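Local coordinates for protein lipid II:glycine glycyltransferase (Staphylococcus aureus, PDB 6SNR) that probably catalyses transfer of the first glycine of the pentaglycine cross-bridge from glycyl-tRNA to the lysine side chain of lipid II during peptidoglycan synthesis, at residues A[219-222]-A[226-229]; A[243-248]-A[282-287]; A[254-259]-A[271-276]; A[335-340]-A[375-380]; A[358-363]-A[369-374]. One frame throughout, in Å; residues are numbered along the deposited sequence.

Contact 1: A[219-222]-A[226-229]; sequences ALHE and AELF
Ala-226 opens strand 226-233 and meets Leu-220 and His-221 in two ways. Its CB packs against CB of Leu-220 at 3.8 Å, and the small methyl lets the strand come this close to the helix. Leu-220, whose branched end runs off toward Trp-29 and Leu-23, offers only the root of its side chain. The carbonyl of Ala-226 faces His-221 instead: ND1 of His-221 donates to Ala-226 O over 2.8 Å, with an N-H...O angle of 159°. The oxygen lies close to the imidazole plane, so the ring uses its edge. It gets there because CG of His-221 stands opposite the backbone N (chi1 175°), which turns the edge of the imidazole toward the strand. CA of His-221 adds a weaker C-H contact to Ala-226 O at 3.4 Å. Histidine suits this position, being flat enough to stack on Tyr-217 while its edge holds a backbone carbonyl.

At Glu-227 the chain bends at chi2 (-80°) and brings the carboxylate back to the same imidazole edge. OE1 of Glu-227 lies 3.2 Å from CE1 of His-221, with carboxylate and ring planes steeply inclined to each other; the negative group would be expected to polarise this C-H. A long, weak ion pair links Glu-227 to Arg-183. Beyond it, Leu-228 and Phe-229 turn their side chains to strand 302-312 and helix 332-347. This is a tight alpha-to-beta connection, in which a short loop carries the chain from helix 210-220 onto a strand of the mixed sheet in a GNAT-like FemABX domain.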
# COMPACT_ATOMS: atom_id res chain seq x y z
N ALA A 219 14.51 5.70 -5.07
CA ALA A 219 14.87 4.53 -5.88
C ALA A 219 13.79 4.14 -6.88
O ALA A 219 14.06 3.79 -8.02
CB ALA A 219 15.15 3.34 -4.96
N LEU A 220 12.56 4.15 -6.40
CA LEU A 220 11.47 3.58 -7.14
C LEU A 220 10.56 4.58 -7.92
O LEU A 220 9.89 4.17 -8.83
CB LEU A 220 10.65 2.75 -6.15
CG LEU A 220 11.37 1.44 -5.71
CD1 LEU A 220 11.10 1.21 -4.23
CD2 LEU A 220 10.86 0.28 -6.53
N HIS A 221 10.52 5.82 -7.50
CA HIS A 221 9.61 6.80 -8.11
C HIS A 221 9.87 7.07 -9.61
O HIS A 221 8.93 7.12 -10.43
CB HIS A 221 9.61 8.11 -7.37
CG HIS A 221 8.77 9.16 -8.03
ND1 HIS A 221 7.40 9.03 -8.20
CD2 HIS A 221 9.11 10.35 -8.59
CE1 HIS A 221 6.93 10.10 -8.83
NE2 HIS A 221 7.95 10.91 -9.09
N GLU A 222 11.15 7.14 -9.94
CA GLU A 222 11.60 7.31 -11.34
C GLU A 222 10.91 6.35 -12.32
O GLU A 222 10.50 6.74 -13.41
CB GLU A 222 13.13 7.05 -11.38
CG GLU A 222 13.88 7.70 -12.52
CD GLU A 222 15.21 7.04 -12.83
OE1 GLU A 222 15.53 5.93 -12.32
OE2 GLU A 222 15.95 7.64 -13.62
N ALA A 226 6.88 4.04 -7.02
CA ALA A 226 6.57 4.68 -5.75
C ALA A 226 5.89 6.00 -6.08
O ALA A 226 6.38 6.75 -6.92
CB ALA A 226 7.78 4.92 -4.93
N GLU A 227 4.75 6.27 -5.42
CA GLU A 227 4.11 7.59 -5.50
C GLU A 227 3.66 8.05 -4.13
O GLU A 227 3.24 7.25 -3.30
CB GLU A 227 2.91 7.54 -6.44
CG GLU A 227 3.26 7.01 -7.82
CD GLU A 227 3.92 8.04 -8.73
OE1 GLU A 227 3.90 9.25 -8.43
OE2 GLU A 227 4.45 7.61 -9.76
N LEU A 228 3.71 9.37 -3.92
CA LEU A 228 3.25 9.98 -2.71
C LEU A 228 1.93 10.70 -2.99
O LEU A 228 1.82 11.41 -3.99
CB LEU A 228 4.26 11.01 -2.23
CG LEU A 228 3.85 11.88 -1.03
CD1 LEU A 228 3.72 11.05 0.23
CD2 LEU A 228 4.83 13.05 -0.84
N PHE A 229 0.94 10.48 -2.12
CA PHE A 229 -0.37 11.17 -2.26
C PHE A 229 -0.52 12.02 -1.02
O PHE A 229 -0.15 11.57 0.06
CB PHE A 229 -1.53 10.17 -2.41
CG PHE A 229 -1.52 9.44 -3.70
CD1 PHE A 229 -0.67 8.37 -3.87
CD2 PHE A 229 -2.29 9.85 -4.75
CE1 PHE A 229 -0.59 7.74 -5.08
CE2 PHE A 229 -2.25 9.19 -5.97
CZ PHE A 229 -1.37 8.11 -6.12

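Contact 2: A[243-248]-A[282-287]; sequences NQELNE and AKNEDL
Helices 243-248 and 282-287 run antiparallel at 165°, their axes 10.0 Å apart, and come nearest at Leu-246 and Asn-284, whose CA atoms are 7.1 Å from each other. Leu-246 provides the apolar part of the contact. With CG placed opposite its carbonyl carbon (chi1 -70°), the side chain leans across the gap, and its two methyls part company there: CD2 rests on CB of Asn-284 at 3.6 Å, whereas CD1 lies 3.7 Å from OE1 of Glu-285. Leucine suits the seam because its fork can touch two successive residues of the partner helix. The pair forms an antiparallel helical hairpin, the coiled-coil arm that projects from the globular part of FemABX proteins, and here the seam is thin and rather polar. Asn-284 points into it, its side chain also touching Val-242 and Leu-249; its ND2 has a weak hydrogen bond to Lys-280 O. Glu-245, extended beyond CG, crosses Asn-284 at about a right angle, bringing OE1 to 3.4 Å from OD1 of Asn-284; these are two acceptors, so no hydrogen bond joins them. Glu-285 bends at chi2 and gives its other oxygen, OE2, to a salt bridge with Arg-289.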
# COMPACT_ATOMS: atom_id res chain seq x y z
N ASN A 243 -19.85 29.75 -3.54
CA ASN A 243 -20.37 30.82 -4.38
C ASN A 243 -21.22 30.27 -5.52
O ASN A 243 -22.28 30.82 -5.85
CB ASN A 243 -19.24 31.69 -4.93
CG ASN A 243 -18.64 32.58 -3.88
OD1 ASN A 243 -19.29 32.90 -2.89
ND2 ASN A 243 -17.37 32.98 -4.07
N GLN A 244 -20.76 29.17 -6.11
CA GLN A 244 -21.53 28.52 -7.17
C GLN A 244 -22.84 27.97 -6.62
O GLN A 244 -23.86 28.13 -7.26
CB GLN A 244 -20.70 27.43 -7.89
CG GLN A 244 -21.50 26.57 -8.87
CD GLN A 244 -21.78 27.25 -10.20
OE1 GLN A 244 -20.87 27.45 -11.00
NE2 GLN A 244 -23.04 27.60 -10.45
N GLU A 245 -22.80 27.33 -5.45
CA GLU A 245 -24.01 26.79 -4.81
C GLU A 245 -24.98 27.92 -4.52
O GLU A 245 -26.18 27.77 -4.75
CB GLU A 245 -23.69 26.00 -3.52
CG GLU A 245 -23.05 24.62 -3.77
CD GLU A 245 -22.65 23.86 -2.50
OE1 GLU A 245 -23.23 24.12 -1.43
OE2 GLU A 245 -21.76 22.97 -2.58
N LEU A 246 -24.47 29.06 -4.05
CA LEU A 246 -25.35 30.23 -3.80
C LEU A 246 -26.03 30.69 -5.08
O LEU A 246 -27.21 31.00 -5.09
CB LEU A 246 -24.57 31.38 -3.19
CG LEU A 246 -24.10 31.16 -1.75
CD1 LEU A 246 -23.07 32.19 -1.35
CD2 LEU A 246 -25.30 31.13 -0.80
N ASN A 247 -25.28 30.71 -6.18
CA ASN A 247 -25.89 31.09 -7.46
C ASN A 247 -26.97 30.12 -7.87
O ASN A 247 -28.05 30.53 -8.29
CB ASN A 247 -24.83 31.24 -8.56
CG ASN A 247 -23.84 32.34 -8.26
OD1 ASN A 247 -24.13 33.28 -7.53
ND2 ASN A 247 -22.64 32.23 -8.84
N GLU A 248 -26.70 28.82 -7.71
CA GLU A 248 -27.68 27.80 -8.07
C GLU A 248 -28.94 27.90 -7.18
O GLU A 248 -30.06 27.71 -7.66
CB GLU A 248 -27.06 26.40 -7.99
CG GLU A 248 -26.00 26.17 -9.07
CD GLU A 248 -25.21 24.88 -8.92
OE1 GLU A 248 -25.30 24.21 -7.86
OE2 GLU A 248 -24.46 24.56 -9.86
N ALA A 282 -28.62 30.93 3.72
CA ALA A 282 -28.11 31.50 4.98
C ALA A 282 -26.96 30.63 5.53
O ALA A 282 -25.95 31.16 5.97
CB ALA A 282 -29.20 31.61 5.99
N LYS A 283 -27.14 29.31 5.50
CA LYS A 283 -26.13 28.37 6.00
C LYS A 283 -24.86 28.43 5.17
O LYS A 283 -23.75 28.38 5.70
CB LYS A 283 -26.68 26.95 6.01
CG LYS A 283 -27.68 26.70 7.13
CD LYS A 283 -28.19 25.27 7.12
CE LYS A 283 -29.07 24.98 8.31
NZ LYS A 283 -28.22 24.45 9.42
N ASN A 284 -25.03 28.50 3.86
CA ASN A 284 -23.86 28.65 2.99
C ASN A 284 -23.09 29.91 3.24
O ASN A 284 -21.84 29.95 3.21
CB ASN A 284 -24.29 28.54 1.53
CG ASN A 284 -24.31 27.10 1.05
OD1 ASN A 284 -23.25 26.49 0.99
ND2 ASN A 284 -25.47 26.56 0.72
N GLU A 285 -23.81 31.01 3.54
CA GLU A 285 -23.10 32.23 3.86
C GLU A 285 -22.28 32.14 5.17
O GLU A 285 -21.17 32.67 5.25
CB GLU A 285 -24.06 33.45 3.82
CG GLU A 285 -23.28 34.76 3.84
CD GLU A 285 -22.73 35.22 2.49
OE1 GLU A 285 -22.95 34.53 1.47
OE2 GLU A 285 -22.03 36.26 2.46
N ASP A 286 -22.82 31.45 6.16
CA ASP A 286 -22.14 31.22 7.41
C ASP A 286 -20.87 30.39 7.13
O ASP A 286 -19.81 30.67 7.67
CB ASP A 286 -23.01 30.43 8.39
CG ASP A 286 -24.17 31.24 8.96
OD1 ASP A 286 -24.14 32.48 8.94
OD2 ASP A 286 -25.08 30.58 9.48
N LEU A 287 -21.01 29.39 6.27
CA LEU A 287 -19.83 28.55 5.91
C LEU A 287 -18.76 29.36 5.21
O LEU A 287 -17.57 29.18 5.44
CB LEU A 287 -20.25 27.38 5.02
CG LEU A 287 -19.17 26.45 4.48
CD1 LEU A 287 -18.40 25.87 5.65
CD2 LEU A 287 -19.83 25.37 3.65

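Contact 3: A[254-259]-A[271-276]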
# COMPACT_ATOMS: atom_id res chain seq x y z
N ALA A 254 -35.73 31.61 -8.07
CA ALA A 254 -36.33 32.26 -9.25
C ALA A 254 -37.35 31.36 -9.95
O ALA A 254 -38.46 31.81 -10.26
CB ALA A 254 -35.25 32.68 -10.25
N LYS A 255 -36.97 30.11 -10.18
CA LYS A 255 -37.83 29.11 -10.86
C LYS A 255 -39.14 28.84 -10.08
O LYS A 255 -40.22 28.84 -10.66
CB LYS A 255 -37.03 27.82 -11.08
CG LYS A 255 -37.82 26.62 -11.61
CD LYS A 255 -37.01 25.32 -11.51
CE LYS A 255 -36.92 24.82 -10.08
NZ LYS A 255 -36.21 23.52 -9.94
N TRP A 256 -39.04 28.59 -8.77
CA TRP A 256 -40.25 28.40 -7.95
C TRP A 256 -41.10 29.66 -7.81
O TRP A 256 -42.31 29.57 -7.71
CB TRP A 256 -39.88 27.84 -6.54
CG TRP A 256 -39.50 26.39 -6.57
CD1 TRP A 256 -38.25 25.86 -6.42
CD2 TRP A 256 -40.38 25.26 -6.81
NE1 TRP A 256 -38.30 24.48 -6.53
CE2 TRP A 256 -39.59 24.09 -6.75
CE3 TRP A 256 -41.76 25.14 -7.04
CZ2 TRP A 256 -40.13 22.80 -6.93
CZ3 TRP A 256 -42.31 23.84 -7.22
CH2 TRP A 256 -41.49 22.70 -7.16
N GLN A 257 -40.49 30.84 -7.78
CA GLN A 257 -41.23 32.09 -7.73
C GLN A 257 -42.07 32.27 -9.00
O GLN A 257 -43.18 32.78 -8.95
CB GLN A 257 -40.28 33.29 -7.58
CG GLN A 257 -39.88 33.53 -6.15
CD GLN A 257 -39.30 34.92 -5.97
OE1 GLN A 257 -38.34 35.28 -6.63
NE2 GLN A 257 -39.88 35.68 -5.06
N GLN A 258 -41.50 31.85 -10.13
CA GLN A 258 -42.20 31.93 -11.40
C GLN A 258 -43.36 30.93 -11.46
O GLN A 258 -44.40 31.25 -12.01
CB GLN A 258 -41.23 31.76 -12.56
CG GLN A 258 -40.32 32.96 -12.75
CD GLN A 258 -41.10 34.25 -12.94
OE1 GLN A 258 -41.76 34.44 -13.96
NE2 GLN A 258 -41.06 35.13 -11.93
N LYS A 259 -43.19 29.74 -10.89
CA LYS A 259 -44.32 28.79 -10.79
C LYS A 259 -45.43 29.30 -9.87
O LYS A 259 -46.63 29.18 -10.17
CB LYS A 259 -43.83 27.41 -10.34
CG LYS A 259 -42.99 26.69 -11.38
CD LYS A 259 -43.80 25.71 -12.23
CE LYS A 259 -43.62 24.27 -11.75
NZ LYS A 259 -42.29 23.70 -12.11
N GLN A 271 -43.65 27.83 -2.21
CA GLN A 271 -43.19 28.66 -1.10
C GLN A 271 -42.42 27.81 -0.14
O GLN A 271 -41.39 28.26 0.42
CB GLN A 271 -44.35 29.37 -0.42
CG GLN A 271 -43.89 30.27 0.72
CD GLN A 271 -42.95 31.36 0.26
OE1 GLN A 271 -41.81 31.52 0.77
NE2 GLN A 271 -43.40 32.13 -0.69
N ASN A 272 -42.89 26.57 0.03
CA ASN A 272 -42.16 25.61 0.83
C ASN A 272 -40.75 25.39 0.31
O ASN A 272 -39.76 25.43 1.05
CB ASN A 272 -42.94 24.29 0.87
CG ASN A 272 -42.39 23.33 1.90
OD1 ASN A 272 -41.96 22.22 1.57
ND2 ASN A 272 -42.39 23.74 3.14
N MET A 273 -40.61 25.24 -1.01
CA MET A 273 -39.30 24.97 -1.59
C MET A 273 -38.43 26.22 -1.53
O MET A 273 -37.21 26.15 -1.36
CB MET A 273 -39.45 24.46 -3.03
CG MET A 273 -40.26 23.17 -3.14
SD MET A 273 -39.38 21.71 -2.57
CE MET A 273 -40.44 21.04 -1.30
N ILE A 274 -39.07 27.37 -1.61
CA ILE A 274 -38.35 28.64 -1.47
C ILE A 274 -37.79 28.79 -0.05
O ILE A 274 -36.63 29.19 0.11
CB ILE A 274 -39.26 29.83 -1.86
CG1 ILE A 274 -39.49 29.78 -3.38
CG2 ILE A 274 -38.62 31.18 -1.44
CD1 ILE A 274 -40.57 30.69 -3.90
N ASN A 275 -38.62 28.50 0.93
CA ASN A 275 -38.19 28.56 2.34
C ASN A 275 -36.97 27.67 2.57
O ASN A 275 -35.96 28.12 3.16
CB ASN A 275 -39.32 28.17 3.29
CG ASN A 275 -40.44 29.20 3.32
OD1 ASN A 275 -40.26 30.32 2.87
ND2 ASN A 275 -41.58 28.83 3.86
N ASP A 276 -37.01 26.45 2.01
CA ASP A 276 -35.89 25.52 2.13
C ASP A 276 -34.60 26.10 1.52
O ASP A 276 -33.50 26.07 2.12
CB ASP A 276 -36.21 24.20 1.39
CG ASP A 276 -37.25 23.36 2.07
OD1 ASP A 276 -37.62 23.65 3.22
OD2 ASP A 276 -37.70 22.36 1.40
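Trp-256 and Met-273 make the aromatic part of this contact, in which an aliphatic chain lies over a ring face. CB of Met-273 sits 3.7 Å from the centroid of the five-membered ring of Trp-256, only 9° off the ring normal, a CH-pi contact. CG of Met-273 carries on across the indole toward the six-membered ring and reaches 3.8 Å from CZ2 of Trp-256. A bend at chi2 (-74°) then turns SD of Met-273 away from the partner helix, and it ends 5.2 Å from the centroid of the six-membered ring of Trp-256, oblique to it, in a Met-aromatic contact. Methionine suits the place because its unbranched, flexible chain can follow a broad flat surface.

The two helices belong to the antiparallel coiled-coil arm characteristic of FemABX enzymes. Their axes pass 9.1 Å apart, close to antiparallel, and the hairpin turn lies close by: Trp-256 also touches Gln-266 in the connecting loop.

Purely apolar packing fills the other side of the seam. Ile-274 is the buried residue here. Its CG1 stands opposite the carbonyl carbon (chi1 -70°), which sends the longer branch across to the partner helix, where CG1 meets CB of Trp-256 at 3.7 Å. The tip, CD1 of Ile-274, goes on to CG of Gln-257, also at 3.7 Å, crossing that side chain at about a right angle. Gln-257 is an exposed residue whose methylenes serve as hydrocarbon at the seam. Ile-253 and Met-260 of helix 235-262 also pack on Ile-274.

Contact 4: A[335-340]-A[375-380]; sequences HMQYTM and KVWGTY
Gln-337 bears most of the helix side of the contact, laying its aliphatic root on the indole of Trp-377. Its CB stands 3.8 Å from the centroid of the six-membered ring of Trp-377, 21° off the normal, and comes closest to CH2 of Trp-377, at 3.6 Å. CG of Gln-337 follows at 3.9 Å from CZ2 of Trp-377. A bend at chi2 (-65°) then turns the amide away from the ring, and OE1 is taken up by a hydrogen bond with the hydroxyl of Tyr-352. Glutamine thus serves two neighbours: methylenes for the indole, amide for the phenol.

Next along helix 332-347, Tyr-338 takes a smaller share: its backbone N comes obliquely to 4.4 Å from CZ3 of Trp-377, while its own hydroxyl is bonded to the carbonyl of Asp-156.

Tryptophan suits the loop position because its long, flat ring system can span the gap to the helix and offer a whole face to the methylenes there. Trp-377 is hemmed in by Phe-163, Phe-354 and Phe-373 as well. The chemistry implies that the loop before strand 380-383 is held to this helix by dispersion and CH-pi attraction, with the buried amide oxygen satisfied elsewhere.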
# COMPACT_ATOMS: atom_id res chain seq x y z
N HIS A 335 -11.06 9.41 1.64
CA HIS A 335 -10.91 9.98 0.32
C HIS A 335 -9.60 9.49 -0.33
O HIS A 335 -9.61 8.99 -1.47
CB HIS A 335 -10.91 11.52 0.41
CG HIS A 335 -11.20 12.18 -0.88
ND1 HIS A 335 -11.16 13.56 -1.05
CD2 HIS A 335 -11.48 11.67 -2.09
CE1 HIS A 335 -11.39 13.85 -2.31
NE2 HIS A 335 -11.61 12.72 -2.96
N MET A 336 -8.54 9.57 0.47
CA MET A 336 -7.19 9.10 0.07
C MET A 336 -7.16 7.64 -0.40
O MET A 336 -6.69 7.35 -1.53
CB MET A 336 -6.18 9.28 1.21
CG MET A 336 -4.75 9.37 0.71
SD MET A 336 -3.66 9.76 2.09
CE MET A 336 -3.85 8.44 3.24
N GLN A 337 -7.73 6.76 0.41
CA GLN A 337 -7.73 5.30 0.08
C GLN A 337 -8.42 5.02 -1.24
O GLN A 337 -7.88 4.33 -2.11
CB GLN A 337 -8.35 4.44 1.16
CG GLN A 337 -7.51 4.32 2.41
CD GLN A 337 -6.18 3.59 2.17
OE1 GLN A 337 -6.03 2.85 1.18
NE2 GLN A 337 -5.25 3.75 3.11
N TYR A 338 -9.64 5.52 -1.40
CA TYR A 338 -10.39 5.22 -2.60
C TYR A 338 -9.70 5.79 -3.85
O TYR A 338 -9.66 5.15 -4.89
CB TYR A 338 -11.83 5.77 -2.42
CG TYR A 338 -12.79 5.49 -3.57
CD1 TYR A 338 -13.08 4.20 -3.97
CD2 TYR A 338 -13.49 6.53 -4.20
CE1 TYR A 338 -14.00 3.91 -4.98
CE2 TYR A 338 -14.42 6.25 -5.21
CZ TYR A 338 -14.66 4.95 -5.59
OH TYR A 338 -15.57 4.63 -6.59
N THR A 339 -9.19 7.03 -3.75
CA THR A 339 -8.44 7.68 -4.84
C THR A 339 -7.21 6.83 -5.25
O THR A 339 -6.96 6.64 -6.44
CB THR A 339 -8.03 9.10 -4.47
OG1 THR A 339 -9.22 9.87 -4.18
CG2 THR A 339 -7.35 9.73 -5.62
N MET A 340 -6.51 6.30 -4.24
CA MET A 340 -5.27 5.55 -4.50
C MET A 340 -5.58 4.22 -5.15
O MET A 340 -4.84 3.78 -6.06
CB MET A 340 -4.42 5.35 -3.22
CG MET A 340 -3.75 6.65 -2.77
SD MET A 340 -2.59 6.44 -1.41
CE MET A 340 -3.65 5.75 -0.17
N LYS A 375 -9.93 -4.60 7.43
CA LYS A 375 -11.02 -5.51 7.07
C LYS A 375 -12.21 -4.80 6.36
O LYS A 375 -12.99 -5.45 5.72
CB LYS A 375 -11.51 -6.28 8.30
CG LYS A 375 -12.30 -5.47 9.34
CD LYS A 375 -12.68 -6.39 10.48
CE LYS A 375 -13.90 -5.87 11.24
NZ LYS A 375 -14.36 -6.87 12.25
N VAL A 376 -12.33 -3.48 6.49
CA VAL A 376 -13.50 -2.77 5.93
C VAL A 376 -13.34 -2.29 4.51
O VAL A 376 -14.24 -1.69 3.95
CB VAL A 376 -13.96 -1.61 6.86
CG1 VAL A 376 -14.31 -2.12 8.24
CG2 VAL A 376 -12.95 -0.48 6.94
N TRP A 377 -12.16 -2.54 3.91
CA TRP A 377 -11.82 -2.03 2.62
C TRP A 377 -11.95 -3.01 1.43
O TRP A 377 -11.23 -2.91 0.42
CB TRP A 377 -10.38 -1.45 2.70
CG TRP A 377 -10.40 -0.16 3.44
CD1 TRP A 377 -10.05 0.06 4.71
CD2 TRP A 377 -10.83 1.11 2.92
NE1 TRP A 377 -10.22 1.40 5.04
CE2 TRP A 377 -10.69 2.06 3.95
CE3 TRP A 377 -11.34 1.53 1.67
CZ2 TRP A 377 -11.07 3.43 3.78
CZ3 TRP A 377 -11.67 2.90 1.51
CH2 TRP A 377 -11.56 3.81 2.59
N GLY A 378 -12.92 -3.93 1.50
CA GLY A 378 -13.10 -4.90 0.46
C GLY A 378 -11.94 -5.89 0.31
O GLY A 378 -11.71 -6.44 -0.78
N THR A 379 -11.32 -6.16 1.44
CA THR A 379 -10.14 -7.00 1.49
C THR A 379 -10.45 -8.45 1.72
O THR A 379 -11.42 -8.78 2.42
CB THR A 379 -9.23 -6.56 2.64
OG1 THR A 379 -10.00 -6.40 3.85
CG2 THR A 379 -8.53 -5.23 2.31
N TYR A 380 -9.59 -9.32 1.17
CA TYR A 380 -9.56 -10.70 1.59
C TYR A 380 -8.25 -11.00 2.26
O TYR A 380 -7.25 -10.31 2.03
CB TYR A 380 -9.78 -11.66 0.43
CG TYR A 380 -8.66 -11.70 -0.59
CD1 TYR A 380 -8.70 -10.85 -1.67
CD2 TYR A 380 -7.59 -12.58 -0.46
CE1 TYR A 380 -7.72 -10.84 -2.61
CE2 TYR A 380 -6.59 -12.58 -1.46
CZ TYR A 380 -6.69 -11.69 -2.52
OH TYR A 380 -5.75 -11.58 -3.55

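Contact 5: A[358-363]-A[369-374]; sequences DNDPDK and GLWAFK
Pro-361 and Asp-360 lie over one face of Trp-371, and this is the close-packed part of the contact. CD of Pro-361 comes within 3.6 Å of CG of Trp-371, toward the rim of the indole, while CA of Asp-360 sits above the five-membered ring of Trp-371, 3.8 Å from its centroid. Both are CH-pi contacts. In each case the touching carbon is bonded to a backbone nitrogen, which makes its hydrogens somewhat acidic and well matched to an electron-rich indole. Asp-360 has a left-handed backbone conformation (phi 53°), and with it the chain turns over the ring. Trp-371 reaches out from its helix because CG is set opposite the backbone N (chi1 169°), and its broad surface can take several loop residues at once.

The contact is local: the chain leaving strand 351-356 folds back over the short helix 368-374 that follows it in this GNAT-like domain. Asp-358, a buried residue, brings its carbonyl O to 3.5 Å from CE3 of Trp-371, obliquely to the ring, and its side chain is held by the backbone N of Leu-137.

Toward solvent the fit slackens. Asn-359 only approaches, with OD1 4.1 Å from CH2 of Trp-371, its side chain running beside the indole in the same direction. The carboxylate of the exposed Asp-360 brings OD1 to 3.4 Å from NE1 of Trp-371. Such polar groups suit a border open to water, whereas Trp-371 also rests on Met-148 of the neighbouring strand 146-151.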
# COMPACT_ATOMS: atom_id res chain seq x y z
N ASP A 358 -2.64 -10.14 11.76
CA ASP A 358 -3.11 -11.40 12.28
C ASP A 358 -4.52 -11.72 11.77
O ASP A 358 -5.26 -10.84 11.37
CB ASP A 358 -3.17 -11.34 13.84
CG ASP A 358 -1.82 -11.30 14.50
OD1 ASP A 358 -0.80 -11.85 13.97
OD2 ASP A 358 -1.74 -10.76 15.65
N ASN A 359 -4.83 -13.01 11.76
CA ASN A 359 -6.18 -13.46 11.38
C ASN A 359 -7.15 -13.30 12.56
O ASN A 359 -7.12 -14.11 13.45
CB ASN A 359 -6.16 -14.90 10.96
CG ASN A 359 -7.51 -15.39 10.39
OD1 ASN A 359 -8.47 -14.63 10.35
ND2 ASN A 359 -7.58 -16.64 9.95
N ASP A 360 -7.97 -12.25 12.52
CA ASP A 360 -9.07 -12.00 13.49
C ASP A 360 -8.57 -12.04 14.92
O ASP A 360 -9.04 -12.86 15.74
CB ASP A 360 -10.15 -13.03 13.28
CG ASP A 360 -11.44 -12.69 14.07
OD1 ASP A 360 -11.76 -11.51 14.21
OD2 ASP A 360 -12.06 -13.64 14.58
N PRO A 361 -7.59 -11.19 15.25
CA PRO A 361 -7.10 -11.18 16.61
C PRO A 361 -8.14 -10.65 17.61
O PRO A 361 -9.04 -9.92 17.23
CB PRO A 361 -5.90 -10.22 16.54
CG PRO A 361 -6.27 -9.28 15.47
CD PRO A 361 -7.02 -10.07 14.45
N ASP A 362 -7.96 -11.02 18.88
CA ASP A 362 -8.74 -10.44 19.99
C ASP A 362 -8.40 -8.96 20.22
O ASP A 362 -7.35 -8.46 19.79
CB ASP A 362 -8.47 -11.25 21.29
CG ASP A 362 -9.09 -12.67 21.29
OD1 ASP A 362 -9.93 -13.04 20.43
OD2 ASP A 362 -8.69 -13.47 22.17
N LYS A 363 -9.25 -8.26 20.97
CA LYS A 363 -9.17 -6.80 21.10
C LYS A 363 -8.02 -6.35 22.00
O LYS A 363 -7.53 -5.22 21.88
CB LYS A 363 -10.52 -6.24 21.57
N GLY A 369 -5.83 -3.24 15.91
CA GLY A 369 -6.19 -2.06 15.16
C GLY A 369 -5.94 -2.25 13.66
O GLY A 369 -6.72 -1.78 12.81
N LEU A 370 -4.88 -2.99 13.34
CA LEU A 370 -4.62 -3.28 11.91
C LEU A 370 -5.74 -4.08 11.27
O LEU A 370 -6.08 -3.87 10.09
CB LEU A 370 -3.32 -4.07 11.74
CG LEU A 370 -2.05 -3.36 12.20
CD1 LEU A 370 -0.86 -4.30 12.23
CD2 LEU A 370 -1.75 -2.15 11.34
N TRP A 371 -6.29 -5.03 12.03
CA TRP A 371 -7.38 -5.87 11.50
C TRP A 371 -8.65 -5.04 11.33
O TRP A 371 -9.28 -5.09 10.27
CB TRP A 371 -7.60 -7.03 12.44
CG TRP A 371 -8.82 -7.84 12.21
CD1 TRP A 371 -9.98 -7.79 12.95
CD2 TRP A 371 -9.01 -8.87 11.24
NE1 TRP A 371 -10.87 -8.71 12.48
CE2 TRP A 371 -10.30 -9.39 11.43
CE3 TRP A 371 -8.21 -9.42 10.22
CZ2 TRP A 371 -10.80 -10.42 10.65
CZ3 TRP A 371 -8.71 -10.42 9.45
CH2 TRP A 371 -10.00 -10.92 9.66
N ALA A 372 -8.97 -4.24 12.36
CA ALA A 372 -10.17 -3.40 12.36
C ALA A 372 -10.21 -2.42 11.19
O ALA A 372 -11.26 -2.16 10.58
CB ALA A 372 -10.26 -2.66 13.70
N PHE A 373 -9.04 -1.84 10.90
CA PHE A 373 -8.82 -0.90 9.82
C PHE A 373 -8.92 -1.63 8.48
O PHE A 373 -9.69 -1.23 7.62
CB PHE A 373 -7.46 -0.20 9.98
CG PHE A 373 -6.86 0.36 8.72
CD1 PHE A 373 -7.58 1.16 7.86
CD2 PHE A 373 -5.50 0.17 8.47
CE1 PHE A 373 -6.99 1.69 6.71
CE2 PHE A 373 -4.92 0.70 7.35
CZ PHE A 373 -5.66 1.48 6.47
N LYS A 374 -8.10 -2.68 8.28
CA LYS A 374 -7.96 -3.20 6.95
C LYS A 374 -9.20 -4.01 6.47
O LYS A 374 -9.49 -4.02 5.29
CB LYS A 374 -6.65 -4.02 6.85
CG LYS A 374 -5.45 -3.14 7.10
CD LYS A 374 -4.16 -3.95 7.32
CE LYS A 374 -2.99 -3.09 7.77
NZ LYS A 374 -1.61 -3.72 7.55

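Overall arrangement
Along the chain, contact 1 comes first, then contact 2 with contact 3 between its two segments, and finally contact 4, which brackets contact 5. Contacts 2 and 3 share helices 235-262 and 267-297, their centres about 17 Å apart on the projecting arm; contact 3 lies nearer the hairpin turn, its centre about 49 Å from the centre of the chain. Strand 226-233, used by contact 1, leads directly into this arm. Contacts 1, 4 and 5 belong to the globular body around one mixed sheet: Phe-229 packs on Met-340, and Thr-379 probably hydrogen-bonds to Lys-374. The arm is therefore an insertion between strands of that sheet, as in related FemABX enzymes.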